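Local coordinates for protein agmatinase (Deinococcus radiodurans, PDB 1WOH) that probably hydrolyses agmatine to putrescine and urea, as a two-manganese enzyme of the arginase (ureohydrolase) family, at residues A[8-17]-A[55-64]; A[23-34]-A[106-117]. All coordinates share one frame; numbering follows the deposited sequence.

In the fold
How an irregular N-terminal segment is tied to a regular core can be followed in these two contacts, whose centres lie 18 Å apart. Contact 2 pairs strands 31-36 and 114-118 of the eight-stranded parallel sheet; contact 1 wraps residues 8-17 round the end of helix 51-59, which follows strand 31-36 in the chain. The two touch directly: F15 CB packs 3.8 Å from A33 CB, and L55 CD1 lies 3.9 Å from L117 CD2. Neither supplies a ligand of the manganese site, which holds no metal in this chain: the side chain of L55 is about 11 Å from that of the metal ligand D229, and that of F116 about 10 Å from that of H121.

Contact 1. Residues A[8-17]-A[55-64]; sequences PYGGIPTFAR and LREASLRSVP
Residues 8-17 run as an irregular loop round the end of helix 51-59 and the type I turn S59-S62, F15 and R56 bringing their CA atoms within 4.4 Å. The direct hydrogen bond between the two segments is nearly straight: A16 N donates its N-H to S59 OG at 2.8 Å (170°). That hydroxyl sits between its own N and carbonyl carbon (chi1 73°) and donates to R56 O, so it links the loop's N-H to the helix backbone. Beside it F15 brings its ring carbon CE1 to 3.7 Å from S59 CB. R56 lays its aliphatic chain along the P13 carbonyl, while its guanidinium pairs with D82 and D85.

L60 carries the largest buried area, crossing R17 at about a right angle. Its CD2 lies over the centre of one guanidinium face, 3.9 Å above the plane. The R17 chain bends at chi3 (-89°), turning NH1 and NH2 end-on to G10 O, at 3.0 and 3.1 Å, so one carbonyl receives both nitrogens. NH2 also reaches a water that donates to L60 O. A leucine in place of R17 would probably leave G10 O without its paired donors and the bend of the loop freer to shift. At the far end, P8 CG covers a face of the R61 guanidinium, and a water bridges P8 O and E57 O. G11 bonds D85 and R53 of a second subunit, while V63 O meets R185 of a third. Polar bonds inside the contact fix the fold of the loop, while backbone atoms of both segments bond neighbouring subunits.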
loop_
_atom_site.group_PDB
_atom_site.type_symbol
_atom_site.label_atom_id
_atom_site.label_comp_id
_atom_site.label_asym_id
_atom_site.label_seq_id
_atom_site.Cartn_x
_atom_site.Cartn_y
_atom_site.Cartn_z
ATOM N N PRO A 8 18.666 -12.865 5.299
ATOM C CA PRO A 8 18.306 -12.094 4.101
ATOM C C PRO A 8 18.221 -10.577 4.301
ATOM O O PRO A 8 18.554 -9.807 3.401
ATOM C CB PRO A 8 16.964 -12.698 3.696
ATOM C CG PRO A 8 17.111 -14.125 4.117
ATOM C CD PRO A 8 17.740 -13.995 5.489
ATOM N N TYR A 9 17.777 -10.149 5.478
ATOM C CA TYR A 9 17.642 -8.722 5.756
ATOM C C TYR A 9 18.921 -8.046 6.241
ATOM O O TYR A 9 18.924 -6.847 6.521
ATOM C CB TYR A 9 16.533 -8.484 6.779
ATOM C CG TYR A 9 16.631 -9.356 8.010
ATOM C CD1 TYR A 9 16.108 -10.646 8.015
ATOM C CD2 TYR A 9 17.241 -8.888 9.175
ATOM C CE1 TYR A 9 16.184 -11.450 9.149
ATOM C CE2 TYR A 9 17.323 -9.686 10.316
ATOM C CZ TYR A 9 16.790 -10.964 10.294
ATOM O OH TYR A 9 16.849 -11.753 11.418
ATOM N N GLY A 10 20.008 -8.803 6.336
ATOM C CA GLY A 10 21.253 -8.216 6.796
ATOM C C GLY A 10 22.335 -8.086 5.743
ATOM O O GLY A 10 22.393 -8.864 4.788
ATOM N N GLY A 11 23.198 -7.090 5.925
ATOM C CA GLY A 11 24.298 -6.868 5.003
ATOM C C GLY A 11 23.968 -5.952 3.840
ATOM O O GLY A 11 22.806 -5.610 3.611
ATOM N N ILE A 12 25.003 -5.542 3.115
ATOM C CA ILE A 12 24.831 -4.679 1.956
ATOM C C ILE A 12 24.309 -5.537 0.811
ATOM O O ILE A 12 24.898 -6.563 0.469
ATOM C CB ILE A 12 26.167 -4.051 1.519
ATOM C CG1 ILE A 12 26.812 -3.314 2.696
ATOM C CG2 ILE A 12 25.927 -3.090 0.360
ATOM C CD1 ILE A 12 25.967 -2.186 3.255
ATOM N N PRO A 13 23.196 -5.129 0.193
ATOM C CA PRO A 13 22.659 -5.926 -0.909
ATOM C C PRO A 13 23.428 -5.867 -2.230
ATOM O O PRO A 13 23.356 -4.880 -2.959
ATOM C CB PRO A 13 21.233 -5.396 -1.044
ATOM C CG PRO A 13 21.386 -3.960 -0.683
ATOM C CD PRO A 13 22.291 -4.016 0.532
ATOM N N THR A 14 24.185 -6.926 -2.514
ATOM C CA THR A 14 24.914 -7.053 -3.772
ATOM C C THR A 14 24.326 -8.321 -4.359
ATOM O O THR A 14 23.830 -9.172 -3.614
ATOM C CB THR A 14 26.444 -7.206 -3.581
ATOM O OG1 THR A 14 26.726 -8.275 -2.668
ATOM C CG2 THR A 14 27.037 -5.915 -3.061
ATOM N N PHE A 15 24.348 -8.458 -5.678
ATOM C CA PHE A 15 23.740 -9.643 -6.264
ATOM C C PHE A 15 24.390 -10.932 -5.775
ATOM O O PHE A 15 25.598 -11.117 -5.914
ATOM C CB PHE A 15 23.775 -9.591 -7.790
ATOM C CG PHE A 15 22.779 -10.509 -8.428
ATOM C CD1 PHE A 15 21.415 -10.252 -8.314
ATOM C CD2 PHE A 15 23.193 -11.673 -9.073
ATOM C CE1 PHE A 15 20.473 -11.145 -8.826
ATOM C CE2 PHE A 15 22.267 -12.572 -9.588
ATOM C CZ PHE A 15 20.900 -12.311 -9.463
ATOM N N ALA A 16 23.572 -11.807 -5.194
ATOM C CA ALA A 16 24.030 -13.091 -4.668
ATOM C C ALA A 16 25.079 -12.887 -3.578
ATOM O O ALA A 16 25.883 -13.779 -3.293
ATOM C CB ALA A 16 24.598 -13.936 -5.799
ATOM N N ARG A 17 25.053 -11.706 -2.968
ATOM C CA ARG A 17 25.995 -11.335 -1.914
ATOM C C ARG A 17 27.440 -11.439 -2.414
ATOM O O ARG A 17 28.367 -11.711 -1.651
ATOM C CB ARG A 17 25.778 -12.217 -0.674
ATOM C CG ARG A 17 25.966 -11.476 0.648
ATOM C CD ARG A 17 25.777 -12.379 1.866
ATOM N NE ARG A 17 24.400 -12.457 2.366
ATOM C CZ ARG A 17 23.735 -11.435 2.899
ATOM N NH1 ARG A 17 24.305 -10.241 2.994
ATOM N NH2 ARG A 17 22.512 -11.615 3.378
ATOM N N LEU A 55 16.226 -6.541 -7.067
ATOM C CA LEU A 55 16.712 -7.868 -7.434
ATOM C C LEU A 55 17.901 -8.279 -6.573
ATOM O O LEU A 55 18.037 -9.451 -6.226
ATOM C CB LEU A 55 17.078 -7.907 -8.921
ATOM C CG LEU A 55 15.850 -8.000 -9.841
ATOM C CD1 LEU A 55 16.217 -7.632 -11.275
ATOM C CD2 LEU A 55 15.279 -9.416 -9.773
ATOM N N ARG A 56 18.767 -7.323 -6.242
ATOM C CA ARG A 56 19.918 -7.611 -5.389
ATOM C C ARG A 56 19.405 -7.984 -4.000
ATOM O O ARG A 56 19.800 -9.002 -3.427
ATOM C CB ARG A 56 20.844 -6.393 -5.294
ATOM C CG ARG A 56 21.569 -6.056 -6.597
ATOM C CD ARG A 56 22.536 -4.891 -6.415
ATOM N NE ARG A 56 23.457 -4.776 -7.544
ATOM C CZ ARG A 56 23.332 -3.912 -8.546
ATOM N NH1 ARG A 56 22.313 -3.052 -8.582
ATOM N NH2 ARG A 56 24.237 -3.905 -9.520
ATOM N N GLU A 57 18.517 -7.159 -3.460
ATOM C CA GLU A 57 17.951 -7.435 -2.147
ATOM C C GLU A 57 17.307 -8.820 -2.144
ATOM O O GLU A 57 17.538 -9.622 -1.236
ATOM C CB GLU A 57 16.906 -6.372 -1.789
ATOM C CG GLU A 57 17.471 -4.963 -1.707
ATOM C CD GLU A 57 16.396 -3.895 -1.554
ATOM O OE1 GLU A 57 16.756 -2.706 -1.452
ATOM O OE2 GLU A 57 15.195 -4.237 -1.542
ATOM N N ALA A 58 16.513 -9.113 -3.171
ATOM C CA ALA A 58 15.840 -10.408 -3.245
ATOM C C ALA A 58 16.801 -11.584 -3.444
ATOM O O ALA A 58 16.499 -12.707 -3.036
ATOM C CB ALA A 58 14.802 -10.394 -4.366
ATOM N N SER A 59 17.947 -11.333 -4.065
ATOM C CA SER A 59 18.909 -12.403 -4.311
ATOM C C SER A 59 19.559 -12.909 -3.028
ATOM O O SER A 59 20.170 -13.981 -3.023
ATOM C CB SER A 59 19.996 -11.948 -5.285
ATOM O OG SER A 59 20.895 -11.045 -4.676
ATOM N N LEU A 60 19.431 -12.145 -1.946
ATOM C CA LEU A 60 20.009 -12.570 -0.677
ATOM C C LEU A 60 19.228 -13.771 -0.145
ATOM O O LEU A 60 19.661 -14.440 0.789
ATOM C CB LEU A 60 20.006 -11.420 0.337
ATOM C CG LEU A 60 20.818 -10.193 -0.105
ATOM C CD1 LEU A 60 20.928 -9.202 1.046
ATOM C CD2 LEU A 60 22.202 -10.627 -0.562
ATOM N N ARG A 61 18.076 -14.039 -0.752
ATOM C CA ARG A 61 17.255 -15.184 -0.380
ATOM C C ARG A 61 17.671 -16.370 -1.247
ATOM O O ARG A 61 17.136 -17.471 -1.103
ATOM C CB ARG A 61 15.772 -14.883 -0.615
ATOM C CG ARG A 61 15.078 -14.182 0.537
ATOM C CD ARG A 61 14.507 -15.185 1.525
ATOM N NE ARG A 61 15.518 -16.118 2.009
ATOM C CZ ARG A 61 15.299 -17.052 2.931
ATOM N NH1 ARG A 61 14.097 -17.181 3.479
ATOM N NH2 ARG A 61 16.285 -17.856 3.308
ATOM N N SER A 62 18.623 -16.134 -2.149
ATOM C CA SER A 62 19.114 -17.166 -3.062
ATOM C C SER A 62 20.632 -17.110 -3.267
ATOM O O SER A 62 21.113 -17.042 -4.402
ATOM C CB SER A 62 18.423 -17.033 -4.423
ATOM O OG SER A 62 17.017 -17.172 -4.305
ATOM N N VAL A 63 21.384 -17.139 -2.173
ATOM C CA VAL A 63 22.838 -17.090 -2.255
ATOM C C VAL A 63 23.386 -18.486 -2.560
ATOM O O VAL A 63 23.078 -19.449 -1.857
ATOM C CB VAL A 63 23.451 -16.581 -0.934
ATOM C CG1 VAL A 63 24.962 -16.490 -1.062
ATOM C CG2 VAL A 63 22.864 -15.220 -0.582
ATOM N N PRO A 64 24.214 -18.606 -3.611
ATOM C CA PRO A 64 24.812 -19.880 -4.026
ATOM C C PRO A 64 25.929 -20.329 -3.088
ATOM O O PRO A 64 26.450 -19.530 -2.314
ATOM C CB PRO A 64 25.335 -19.563 -5.418
ATOM C CG PRO A 64 25.834 -18.155 -5.239
ATOM C CD PRO A 64 24.687 -17.505 -4.473
HETATM O O HOH W 1 16.697 -9.434 1.336
HETATM O O HOH W 2 21.035 -14.291 3.224
#

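Contact 2. Residues A[23-34]-A[106-117]; sequences PDGDWQADVAAL and QVRGRCRVPVFL
R110 and W27 meet where the two segments converge on their strands, 31-34 and 114-117, whose axes run parallel at 20° and approach to 4.6 Å. R110 CB stands over the indole's six-membered ring, 3.7 Å from its centroid and almost on the normal, a CH-pi contact, and CD covers the same ring system nearer the rim, close to NE1. The indole N-H itself is spent on Q22 O. With its chain extended from CG to NE, R110 carries its guanidinium past the ring to the 23-25 backbone: NE donates to G25 O at 2.7 Å, in the plane of both groups, while P23 O and D24 CA lie over one face. NH1 turns back to Q106 O in the last turn of helix 93-108.

This is the parallel sheet of the arginase-type alpha/beta fold, strand 31-36 lying between strands 80-85 and 114-118. The tight part is buried: A32 O takes the V115 N-H, V115 O that of L34 and L34 O that of L117, as parallel strands do. On one face V107, in the last turn of the same helix, sets CG1 3.7 Å from A32 CB and CG2 4.2 Å from L34 CD2, with C111 SG also on A32 CB. L34 CB meets the edge of the F116 ring; on the other face V31 CG1 touches V115 CG2 at 3.9 Å.

The solvent side is looser. Here exposed R112 reaches D30 OD1 through NH2 at 3.2 Å, a salt bridge whose hydrogen bond is weak and bent (123°), with the carboxylate and guanidinium planes 32° apart.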
loop_
_atom_site.group_PDB
_atom_site.type_symbol
_atom_site.label_atom_id
_atom_site.label_comp_id
_atom_site.label_asym_id
_atom_site.label_seq_id
_atom_site.Cartn_x
_atom_site.Cartn_y
_atom_site.Cartn_z
ATOM N N PRO A 23 33.406 -2.119 -13.180
ATOM C CA PRO A 23 33.332 -2.680 -14.531
ATOM C C PRO A 23 34.669 -2.879 -15.241
ATOM O O PRO A 23 34.916 -3.936 -15.824
ATOM C CB PRO A 23 32.432 -1.689 -15.260
ATOM C CG PRO A 23 31.464 -1.305 -14.192
ATOM C CD PRO A 23 32.371 -1.084 -12.991
ATOM N N ASP A 24 35.531 -1.869 -15.188
ATOM C CA ASP A 24 36.825 -1.952 -15.855
ATOM C C ASP A 24 37.961 -2.202 -14.871
ATOM O O ASP A 24 39.126 -1.949 -15.181
ATOM C CB ASP A 24 37.096 -0.660 -16.624
ATOM C CG ASP A 24 37.471 0.488 -15.712
ATOM O OD1 ASP A 24 36.769 0.706 -14.703
ATOM O OD2 ASP A 24 38.470 1.176 -16.009
ATOM N N GLY A 25 37.616 -2.698 -13.688
ATOM C CA GLY A 25 38.619 -2.973 -12.676
ATOM C C GLY A 25 39.419 -4.226 -12.973
ATOM O O GLY A 25 39.216 -4.876 -13.996
ATOM N N ASP A 26 40.337 -4.569 -12.075
ATOM C CA ASP A 26 41.165 -5.753 -12.254
ATOM C C ASP A 26 40.581 -6.944 -11.508
ATOM O O ASP A 26 40.995 -7.250 -10.391
ATOM C CB ASP A 26 42.590 -5.477 -11.764
ATOM C CG ASP A 26 43.492 -6.691 -11.881
ATOM O OD1 ASP A 26 43.537 -7.299 -12.971
ATOM O OD2 ASP A 26 44.162 -7.033 -10.883
ATOM N N TRP A 27 39.613 -7.610 -12.134
ATOM C CA TRP A 27 38.965 -8.773 -11.538
ATOM C C TRP A 27 38.516 -9.780 -12.589
ATOM O O TRP A 27 38.454 -9.481 -13.783
ATOM C CB TRP A 27 37.745 -8.349 -10.710
ATOM C CG TRP A 27 36.712 -7.615 -11.512
ATOM C CD1 TRP A 27 36.686 -6.280 -11.786
ATOM C CD2 TRP A 27 35.600 -8.190 -12.216
ATOM N NE1 TRP A 27 35.632 -5.985 -12.619
ATOM C CE2 TRP A 27 34.949 -7.138 -12.900
ATOM C CE3 TRP A 27 35.093 -9.491 -12.338
ATOM C CZ2 TRP A 27 33.818 -7.347 -13.696
ATOM C CZ3 TRP A 27 33.965 -9.699 -13.131
ATOM C CH2 TRP A 27 33.342 -8.631 -13.800
ATOM N N GLN A 28 38.211 -10.985 -12.125
ATOM C CA GLN A 28 37.737 -12.057 -12.986
ATOM C C GLN A 28 36.798 -12.935 -12.171
ATOM O O GLN A 28 37.088 -13.261 -11.020
ATOM C CB GLN A 28 38.907 -12.896 -13.511
ATOM C CG GLN A 28 39.760 -12.201 -14.563
ATOM C CD GLN A 28 40.958 -13.035 -14.991
ATOM O OE1 GLN A 28 40.810 -14.181 -15.416
ATOM N NE2 GLN A 28 42.153 -12.460 -14.882
ATOM N N ALA A 29 35.665 -13.300 -12.759
ATOM C CA ALA A 29 34.699 -14.149 -12.077
ATOM C C ALA A 29 33.898 -14.926 -13.101
ATOM O O ALA A 29 33.793 -14.518 -14.260
ATOM C CB ALA A 29 33.776 -13.310 -11.213
ATOM N N ASP A 30 33.334 -16.050 -12.683
ATOM C CA ASP A 30 32.544 -16.858 -13.601
ATOM C C ASP A 30 31.278 -16.111 -14.005
ATOM O O ASP A 30 30.889 -16.116 -15.173
ATOM C CB ASP A 30 32.172 -18.194 -12.954
ATOM C CG ASP A 30 33.386 -19.061 -12.668
ATOM O OD1 ASP A 30 34.278 -19.137 -13.541
ATOM O OD2 ASP A 30 33.443 -19.670 -11.580
ATOM N N VAL A 31 30.657 -15.464 -13.024
ATOM C CA VAL A 31 29.417 -14.711 -13.225
ATOM C C VAL A 31 29.563 -13.293 -12.683
ATOM O O VAL A 31 30.073 -13.099 -11.582
ATOM C CB VAL A 31 28.238 -15.385 -12.476
ATOM C CG1 VAL A 31 26.944 -14.591 -12.690
ATOM C CG2 VAL A 31 28.069 -16.809 -12.950
ATOM N N ALA A 32 29.106 -12.303 -13.450
ATOM C CA ALA A 32 29.186 -10.913 -13.015
ATOM C C ALA A 32 27.870 -10.214 -13.320
ATOM O O ALA A 32 27.359 -10.293 -14.433
ATOM C CB ALA A 32 30.339 -10.190 -13.720
ATOM N N ALA A 33 27.322 -9.544 -12.318
ATOM C CA ALA A 33 26.063 -8.828 -12.483
ATOM C C ALA A 33 26.334 -7.348 -12.731
ATOM O O ALA A 33 27.266 -6.778 -12.167
ATOM C CB ALA A 33 25.209 -8.997 -11.231
ATOM N N LEU A 34 25.516 -6.734 -13.583
ATOM C CA LEU A 34 25.640 -5.315 -13.889
ATOM C C LEU A 34 24.225 -4.783 -13.984
ATOM O O LEU A 34 23.389 -5.356 -14.695
ATOM C CB LEU A 34 26.359 -5.097 -15.229
ATOM C CG LEU A 34 26.441 -3.621 -15.655
ATOM C CD1 LEU A 34 27.409 -2.889 -14.749
ATOM C CD2 LEU A 34 26.889 -3.516 -17.099
ATOM N N GLN A 106 32.966 -4.112 -20.868
ATOM C CA GLN A 106 33.977 -4.271 -19.829
ATOM C C GLN A 106 33.657 -5.444 -18.911
ATOM O O GLN A 106 34.549 -6.196 -18.521
ATOM C CB GLN A 106 34.102 -2.990 -19.004
ATOM C CG GLN A 106 34.469 -1.761 -19.824
ATOM C CD GLN A 106 34.609 -0.514 -18.974
ATOM O OE1 GLN A 106 33.775 -0.243 -18.106
ATOM N NE2 GLN A 106 35.661 0.259 -19.224
ATOM N N VAL A 107 32.387 -5.593 -18.559
ATOM C CA VAL A 107 31.974 -6.684 -17.691
ATOM C C VAL A 107 32.077 -8.023 -18.415
ATOM O O VAL A 107 32.545 -9.017 -17.850
ATOM C CB VAL A 107 30.529 -6.465 -17.183
ATOM C CG1 VAL A 107 29.987 -7.751 -16.544
ATOM C CG2 VAL A 107 30.524 -5.331 -16.172
ATOM N N ARG A 108 31.658 -8.047 -19.673
ATOM C CA ARG A 108 31.725 -9.274 -20.454
ATOM C C ARG A 108 33.155 -9.812 -20.538
ATOM O O ARG A 108 33.385 -11.018 -20.434
ATOM C CB ARG A 108 31.186 -9.026 -21.862
ATOM C CG ARG A 108 29.911 -9.781 -22.167
ATOM C CD ARG A 108 30.147 -10.808 -23.257
ATOM N NE ARG A 108 30.428 -10.170 -24.534
ATOM C CZ ARG A 108 30.825 -10.811 -25.628
ATOM N NH1 ARG A 108 30.995 -12.126 -25.614
ATOM N NH2 ARG A 108 31.045 -10.132 -26.745
ATOM N N GLY A 109 34.114 -8.908 -20.711
ATOM C CA GLY A 109 35.501 -9.319 -20.828
ATOM C C GLY A 109 36.162 -9.810 -19.557
ATOM O O GLY A 109 37.327 -10.212 -19.579
ATOM N N ARG A 110 35.436 -9.791 -18.446
ATOM C CA ARG A 110 36.009 -10.231 -17.183
ATOM C C ARG A 110 35.234 -11.367 -16.529
ATOM O O ARG A 110 35.510 -11.735 -15.391
ATOM C CB ARG A 110 36.115 -9.045 -16.221
ATOM C CG ARG A 110 37.070 -7.947 -16.692
ATOM C CD ARG A 110 36.919 -6.698 -15.846
ATOM N NE ARG A 110 37.892 -5.651 -16.173
ATOM C CZ ARG A 110 37.959 -5.012 -17.337
ATOM N NH1 ARG A 110 37.112 -5.300 -18.316
ATOM N NH2 ARG A 110 38.887 -4.078 -17.523
ATOM N N CYS A 111 34.261 -11.922 -17.241
ATOM C CA CYS A 111 33.489 -13.029 -16.692
ATOM C C CYS A 111 33.061 -13.976 -17.796
ATOM O O CYS A 111 33.244 -13.694 -18.979
ATOM C CB CYS A 111 32.253 -12.515 -15.945
ATOM S SG CYS A 111 30.930 -11.863 -17.003
ATOM N N ARG A 112 32.493 -15.111 -17.408
ATOM C CA ARG A 112 32.033 -16.078 -18.389
ATOM C C ARG A 112 30.600 -15.749 -18.787
ATOM O O ARG A 112 30.288 -15.635 -19.970
ATOM C CB ARG A 112 32.115 -17.495 -17.820
ATOM C CG ARG A 112 31.630 -18.576 -18.773
ATOM C CD ARG A 112 32.469 -19.838 -18.632
ATOM N NE ARG A 112 32.661 -20.216 -17.234
ATOM C CZ ARG A 112 33.375 -21.261 -16.833
ATOM N NH1 ARG A 112 33.969 -22.043 -17.725
ATOM N NH2 ARG A 112 33.497 -21.526 -15.539
ATOM N N VAL A 113 29.737 -15.583 -17.795
ATOM C CA VAL A 113 28.343 -15.266 -18.058
ATOM C C VAL A 113 27.930 -13.987 -17.350
ATOM O O VAL A 113 27.871 -13.932 -16.120
ATOM C CB VAL A 113 27.398 -16.388 -17.593
ATOM C CG1 VAL A 113 25.962 -16.046 -17.998
ATOM C CG2 VAL A 113 27.824 -17.724 -18.194
ATOM N N PRO A 114 27.663 -12.926 -18.121
ATOM C CA PRO A 114 27.251 -11.670 -17.492
ATOM C C PRO A 114 25.738 -11.678 -17.292
ATOM O O PRO A 114 25.003 -12.198 -18.127
ATOM C CB PRO A 114 27.692 -10.625 -18.505
ATOM C CG PRO A 114 27.459 -11.336 -19.807
ATOM C CD PRO A 114 28.003 -12.719 -19.540
ATOM N N VAL A 115 25.292 -11.124 -16.172
ATOM C CA VAL A 115 23.870 -11.031 -15.857
ATOM C C VAL A 115 23.518 -9.556 -15.768
ATOM O O VAL A 115 24.061 -8.825 -14.933
ATOM C CB VAL A 115 23.554 -11.719 -14.526
ATOM C CG1 VAL A 115 22.096 -11.497 -14.158
ATOM C CG2 VAL A 115 23.857 -13.207 -14.643
ATOM N N PHE A 116 22.612 -9.127 -16.641
ATOM C CA PHE A 116 22.193 -7.732 -16.703
ATOM C C PHE A 116 20.819 -7.534 -16.091
ATOM O O PHE A 116 19.846 -8.148 -16.524
ATOM C CB PHE A 116 22.174 -7.269 -18.162
ATOM C CG PHE A 116 23.489 -7.451 -18.866
ATOM C CD1 PHE A 116 23.584 -8.264 -19.993
ATOM C CD2 PHE A 116 24.638 -6.833 -18.386
ATOM C CE1 PHE A 116 24.807 -8.457 -20.626
ATOM C CE2 PHE A 116 25.862 -7.023 -19.015
ATOM C CZ PHE A 116 25.945 -7.837 -20.135
ATOM N N LEU A 117 20.745 -6.646 -15.108
ATOM C CA LEU A 117 19.497 -6.361 -14.416
ATOM C C LEU A 117 18.900 -5.026 -14.874
ATOM O O LEU A 117 19.468 -3.968 -14.612
ATOM C CB LEU A 117 19.753 -6.319 -12.903
ATOM C CG LEU A 117 20.556 -7.503 -12.347
ATOM C CD1 LEU A 117 20.887 -7.270 -10.886
ATOM C CD2 LEU A 117 19.764 -8.786 -12.513
#